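Local structure of spore cortex-lytic enzyme (Bacillus cereus ATCC 14579, 6TCI) at residues A[16-19]-A[20-24]; A[41-44]-A[45-49]. The protein is probably an N-acetylmuramyl-L-alanine amidase needed to hydrolyse the spore cortex during germination, represented here by its N-terminal peptidoglycan-binding domain. All coordinates share one frame; numbering follows the deposited sequence.

Contact 1 of 2, residues A[16-19]-A[20-24]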
loop_
_atom_site.group_PDB
_atom_site.type_symbol
_atom_site.label_atom_id
_atom_site.label_comp_id
_atom_site.label_asym_id
_atom_site.label_seq_id
_atom_site.Cartn_x
_atom_site.Cartn_y
_atom_site.Cartn_z
ATOM N N VAL A 16 7.958 -0.749 -0.169
ATOM C CA VAL A 16 7.232 0.468 0.181
ATOM C C VAL A 16 7.136 1.412 -1.012
ATOM O O VAL A 16 6.100 2.055 -1.225
ATOM C CB VAL A 16 7.869 1.143 1.407
ATOM C CG1 VAL A 16 7.109 2.412 1.771
ATOM C CG2 VAL A 16 7.904 0.184 2.580
ATOM N N ILE A 17 8.220 1.540 -1.787
ATOM C CA ILE A 17 8.172 2.339 -3.012
ATOM C C ILE A 17 7.066 1.843 -3.937
ATOM O O ILE A 17 6.266 2.632 -4.451
ATOM C CB ILE A 17 9.538 2.344 -3.721
ATOM C CG1 ILE A 17 10.594 3.022 -2.855
ATOM C CG2 ILE A 17 9.434 3.071 -5.055
ATOM C CD1 ILE A 17 12.003 2.787 -3.324
ATOM N N GLU A 18 7.012 0.527 -4.176
ATOM C CA GLU A 18 5.968 0.007 -5.058
ATOM C C GLU A 18 4.583 0.197 -4.455
ATOM O O GLU A 18 3.634 0.545 -5.171
ATOM C CB GLU A 18 6.212 -1.461 -5.400
ATOM C CG GLU A 18 5.099 -2.051 -6.246
ATOM C CD GLU A 18 5.431 -3.407 -6.822
ATOM O OE1 GLU A 18 6.619 -3.796 -6.798
ATOM O OE2 GLU A 18 4.489 -4.087 -7.288
ATOM N N LEU A 19 4.448 -0.015 -3.142
ATOM C CA LEU A 19 3.160 0.179 -2.480
ATOM C C LEU A 19 2.682 1.622 -2.622
ATOM O O LEU A 19 1.530 1.877 -3.003
ATOM C CB LEU A 19 3.274 -0.199 -1.003
ATOM C CG LEU A 19 2.018 0.070 -0.164
ATOM C CD1 LEU A 19 0.947 -0.917 -0.526
ATOM C CD2 LEU A 19 2.334 -0.029 1.323
ATOM N N GLN A 20 3.558 2.581 -2.306
ATOM C CA GLN A 20 3.187 3.987 -2.420
ATOM C C GLN A 20 2.860 4.352 -3.859
ATOM O O GLN A 20 1.916 5.104 -4.113
ATOM C CB GLN A 20 4.313 4.880 -1.899
ATOM C CG GLN A 20 4.496 4.810 -0.391
ATOM C CD GLN A 20 5.729 5.561 0.065
ATOM O OE1 GLN A 20 6.666 5.768 -0.715
ATOM N NE2 GLN A 20 5.747 5.967 1.334
ATOM N N SER A 21 3.626 3.819 -4.813
ATOM C CA SER A 21 3.399 4.148 -6.218
ATOM C C SER A 21 2.073 3.587 -6.718
ATOM O O SER A 21 1.339 4.267 -7.456
ATOM C CB SER A 21 4.552 3.612 -7.069
ATOM O OG SER A 21 5.790 4.207 -6.687
ATOM N N ARG A 22 1.761 2.335 -6.365
ATOM C CA ARG A 22 0.474 1.779 -6.778
ATOM C C ARG A 22 -0.682 2.529 -6.128
ATOM O O ARG A 22 -1.691 2.818 -6.784
ATOM C CB ARG A 22 0.404 0.289 -6.453
ATOM C CG ARG A 22 1.259 -0.570 -7.374
ATOM C CD ARG A 22 1.061 -2.054 -7.100
ATOM N NE ARG A 22 1.966 -2.911 -7.869
ATOM C CZ ARG A 22 1.715 -3.369 -9.092
ATOM N NH1 ARG A 22 0.583 -3.052 -9.721
ATOM N NH2 ARG A 22 2.598 -4.160 -9.690
ATOM N N LEU A 23 -0.550 2.865 -4.840
ATOM C CA LEU A 23 -1.602 3.629 -4.176
ATOM C C LEU A 23 -1.751 5.012 -4.798
ATOM O O LEU A 23 -2.858 5.549 -4.863
ATOM C CB LEU A 23 -1.323 3.739 -2.676
ATOM C CG LEU A 23 -1.480 2.465 -1.844
ATOM C CD1 LEU A 23 -0.941 2.678 -0.444
ATOM C CD2 LEU A 23 -2.933 2.049 -1.775
ATOM N N LYS A 24 -0.644 5.613 -5.242
ATOM C CA LYS A 24 -0.734 6.910 -5.905
ATOM C C LYS A 24 -1.454 6.786 -7.241
ATOM O O LYS A 24 -2.331 7.598 -7.561
ATOM C CB LYS A 24 0.661 7.503 -6.092
ATOM C CG LYS A 24 0.668 8.800 -6.889
ATOM C CD LYS A 24 2.053 9.420 -6.908
ATOM C CE LYS A 24 2.435 9.952 -5.543
ATOM N NZ LYS A 24 1.525 11.052 -5.115
#
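Val16, Ile17, Glu18 and Leu19 each accept a backbone hydrogen bond from the residue four places on, from Gln20 to Leu23, as in a regular alpha-helix. The side chains follow the same spacing. Glu18 and Arg22 form a salt bridge on a partly exposed side of helix 14-25, beside helix 62-71. They lie side by side and point the same way. OE2 of Glu18 takes both bonds. Arg22 NE reaches Glu18 OE2 at 2.8 Å, on the anti lone pair of that oxygen. Arg22 NH2 meets Glu18 OE2 at 3.1 Å, from above the carboxylate plane. OE2 lies in the guanidinium plane, but the carboxylate itself is turned 41° from it. Glu18 CG stands anti to the backbone N (chi1 177°), and the extended chain beyond it brings the carboxylate alongside Arg22. The guanidinium has a second partner in Thr72, bound through NH1.

Ser21 bends its hydroxyl back to the helix. Ser21 OG donates to Ile17 O at 2.8 Å, from above the carbonyl plane. Ser21 N reaches the same oxygen from the other face. On the buried side, Leu19 CG and Leu23 CD1 touch at 4.0 Å, and Leu68 of helix 62-71 packs against both leucines. Val16 CG1 rests 3.8 Å from Gln20 NE2, while the Gln20 amide has its polar partners beyond this helix, in Thr41, Asp34 and Gly35.

One carboxylate oxygen thus holds two guanidinium nitrogens, and Thr72 holds a third. The three bonds should limit rotation of the Arg22 head and tie this helix to the C-terminal end of the chain.

Contact 2 of 2, residues A[41-44]-A[45-49]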
loop_
_atom_site.group_PDB
_atom_site.type_symbol
_atom_site.label_atom_id
_atom_site.label_comp_id
_atom_site.label_asym_id
_atom_site.label_seq_id
_atom_site.Cartn_x
_atom_site.Cartn_y
_atom_site.Cartn_z
ATOM N N THR A 41 1.201 6.771 4.256
ATOM C CA THR A 41 1.046 5.455 3.648
ATOM C C THR A 41 0.009 4.625 4.394
ATOM O O THR A 41 -0.794 3.921 3.772
ATOM C CB THR A 41 2.407 4.755 3.643
ATOM O OG1 THR A 41 3.375 5.601 3.007
ATOM C CG2 THR A 41 2.341 3.430 2.921
ATOM N N TYR A 42 0.022 4.704 5.727
ATOM C CA TYR A 42 -0.982 4.036 6.548
ATOM C C TYR A 42 -2.380 4.498 6.167
ATOM O O TYR A 42 -3.281 3.680 5.934
ATOM C CB TYR A 42 -0.680 4.387 8.005
ATOM C CG TYR A 42 -1.620 3.863 9.071
ATOM C CD1 TYR A 42 -1.480 2.578 9.586
ATOM C CD2 TYR A 42 -2.603 4.685 9.615
ATOM C CE1 TYR A 42 -2.322 2.114 10.583
ATOM C CE2 TYR A 42 -3.441 4.233 10.624
ATOM C CZ TYR A 42 -3.298 2.952 11.105
ATOM O OH TYR A 42 -4.137 2.504 12.100
ATOM N N TRP A 43 -2.573 5.821 6.087
ATOM C CA TRP A 43 -3.866 6.397 5.727
ATOM C C TRP A 43 -4.302 5.961 4.330
ATOM O O TRP A 43 -5.428 5.482 4.136
ATOM C CB TRP A 43 -3.741 7.919 5.815
ATOM C CG TRP A 43 -4.932 8.718 5.381
ATOM C CD1 TRP A 43 -5.000 9.550 4.304
ATOM C CD2 TRP A 43 -6.203 8.807 6.037
ATOM N NE1 TRP A 43 -6.239 10.135 4.231
ATOM C CE2 TRP A 43 -7.000 9.694 5.282
ATOM C CE3 TRP A 43 -6.752 8.209 7.174
ATOM C CZ2 TRP A 43 -8.312 10.009 5.636
ATOM C CZ3 TRP A 43 -8.061 8.518 7.520
ATOM C CH2 TRP A 43 -8.821 9.412 6.754
ATOM N N ALA A 44 -3.420 6.130 3.341
ATOM C CA ALA A 44 -3.749 5.734 1.973
ATOM C C ALA A 44 -4.102 4.257 1.895
ATOM O O ALA A 44 -5.057 3.873 1.213
ATOM C CB ALA A 44 -2.572 6.033 1.045
ATOM N N LEU A 45 -3.326 3.408 2.574
ATOM C CA LEU A 45 -3.563 1.974 2.480
ATOM C C LEU A 45 -4.882 1.589 3.128
ATOM O O LEU A 45 -5.628 0.770 2.579
ATOM C CB LEU A 45 -2.398 1.200 3.104
ATOM C CG LEU A 45 -2.536 -0.329 3.074
ATOM C CD1 LEU A 45 -2.722 -0.865 1.656
ATOM C CD2 LEU A 45 -1.353 -1.008 3.774
ATOM N N ARG A 46 -5.203 2.185 4.280
ATOM C CA ARG A 46 -6.490 1.894 4.904
ATOM C C ARG A 46 -7.656 2.340 4.025
ATOM O O ARG A 46 -8.670 1.640 3.932
ATOM C CB ARG A 46 -6.552 2.521 6.295
ATOM C CG ARG A 46 -5.627 1.839 7.275
ATOM C CD ARG A 46 -5.592 2.588 8.586
ATOM N NE ARG A 46 -6.929 2.694 9.156
ATOM C CZ ARG A 46 -7.418 1.865 10.074
ATOM N NH1 ARG A 46 -6.672 0.881 10.564
ATOM N NH2 ARG A 46 -8.658 2.018 10.499
ATOM N N ASN A 47 -7.533 3.498 3.370
ATOM C CA ASN A 47 -8.605 3.944 2.480
ATOM C C ASN A 47 -8.742 3.018 1.280
ATOM O O ASN A 47 -9.858 2.761 0.810
ATOM C CB ASN A 47 -8.339 5.378 2.029
ATOM C CG ASN A 47 -8.592 6.375 3.129
ATOM O OD1 ASN A 47 -9.416 6.138 4.013
ATOM N ND2 ASN A 47 -7.878 7.492 3.094
ATOM N N PHE A 48 -7.616 2.511 0.767
ATOM C CA PHE A 48 -7.672 1.523 -0.302
ATOM C C PHE A 48 -8.375 0.257 0.167
ATOM O O PHE A 48 -9.241 -0.282 -0.533
ATOM C CB PHE A 48 -6.259 1.193 -0.788
ATOM C CG PHE A 48 -6.217 0.031 -1.727
ATOM C CD1 PHE A 48 -6.489 0.214 -3.072
ATOM C CD2 PHE A 48 -5.950 -1.247 -1.271
ATOM C CE1 PHE A 48 -6.487 -0.846 -3.948
ATOM C CE2 PHE A 48 -5.940 -2.318 -2.153
ATOM C CZ PHE A 48 -6.216 -2.109 -3.492
ATOM N N GLN A 49 -8.000 -0.241 1.352
ATOM C CA GLN A 49 -8.637 -1.447 1.871
ATOM C C GLN A 49 -10.143 -1.263 2.008
ATOM O O GLN A 49 -10.916 -2.148 1.621
ATOM C CB GLN A 49 -7.997 -1.859 3.197
ATOM C CG GLN A 49 -6.580 -2.389 3.015
ATOM C CD GLN A 49 -5.882 -2.631 4.337
ATOM O OE1 GLN A 49 -6.027 -1.850 5.277
ATOM N NE2 GLN A 49 -5.123 -3.716 4.416
#
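Tyr42 O accepts the backbone N-H of Arg46 at 2.9 Å, and Trp43 O accepts that of Asn47 at 3.0 Å. Thr41 to Leu45 and Ala44 to Phe48 complete the run of alpha-helical bonds. These backbone bonds are the polar links within the stretch. The side chains add contacts over aromatic faces.

Arg46 and Tyr42 lie alongside and point the same way. Arg46 CD sits over one face of the phenol ring, 3.6 Å from the centroid of the Tyr42 ring and close to the ring normal. This is a CH-pi contact. Arg46 is bent at chi3 (58°), which turns the guanidinium along the ring, with the two planes 25° apart. Arg46 NH1 comes to 3.4 Å from Tyr42 OH, but the angle is too poor for a hydrogen bond.

Asn47 meets Trp43 differently. Its ND2 stands over one indole face, 3.2 Å from Trp43 CE2 and offset toward the rim. ND2 is the end that approaches, and the amide plane stands steeply on the indole, 78° from it. The Trp43 ring also meets that of Trp39.

The other side of helix 39-51 faces inward. Ala44, Leu45 and Phe48 pack on Leu23 of helix 14-25. Phe48 also stacks with Phe52 and touches Met67, Leu68 and Ala71. This joins helix 39-51 to both helix 14-25 and helix 62-71 in the three-helix peptidoglycan-binding domain.

Overall arrangement
Both contacts are single helical stretches with a buried side and a more exposed side. Contact 1 lies on helix 14-25 and contact 2 on helix 39-51, the next helix in the chain. Their inner sides meet. Gln20 NE2 lies 2.9 Å from Thr41 OG1, a probable hydrogen bond, and Leu23 CD2 packs 3.6 Å from Phe48 CB. Leu68 of helix 62-71 touches residues of both. The more exposed sides differ in chemistry. In contact 1 an ion pair joins successive turns, whereas in contact 2 arginine and asparagine side chains lie over aromatic faces. The shared core is mainly apolar, with the Gln20-Thr41 pair as a polar link.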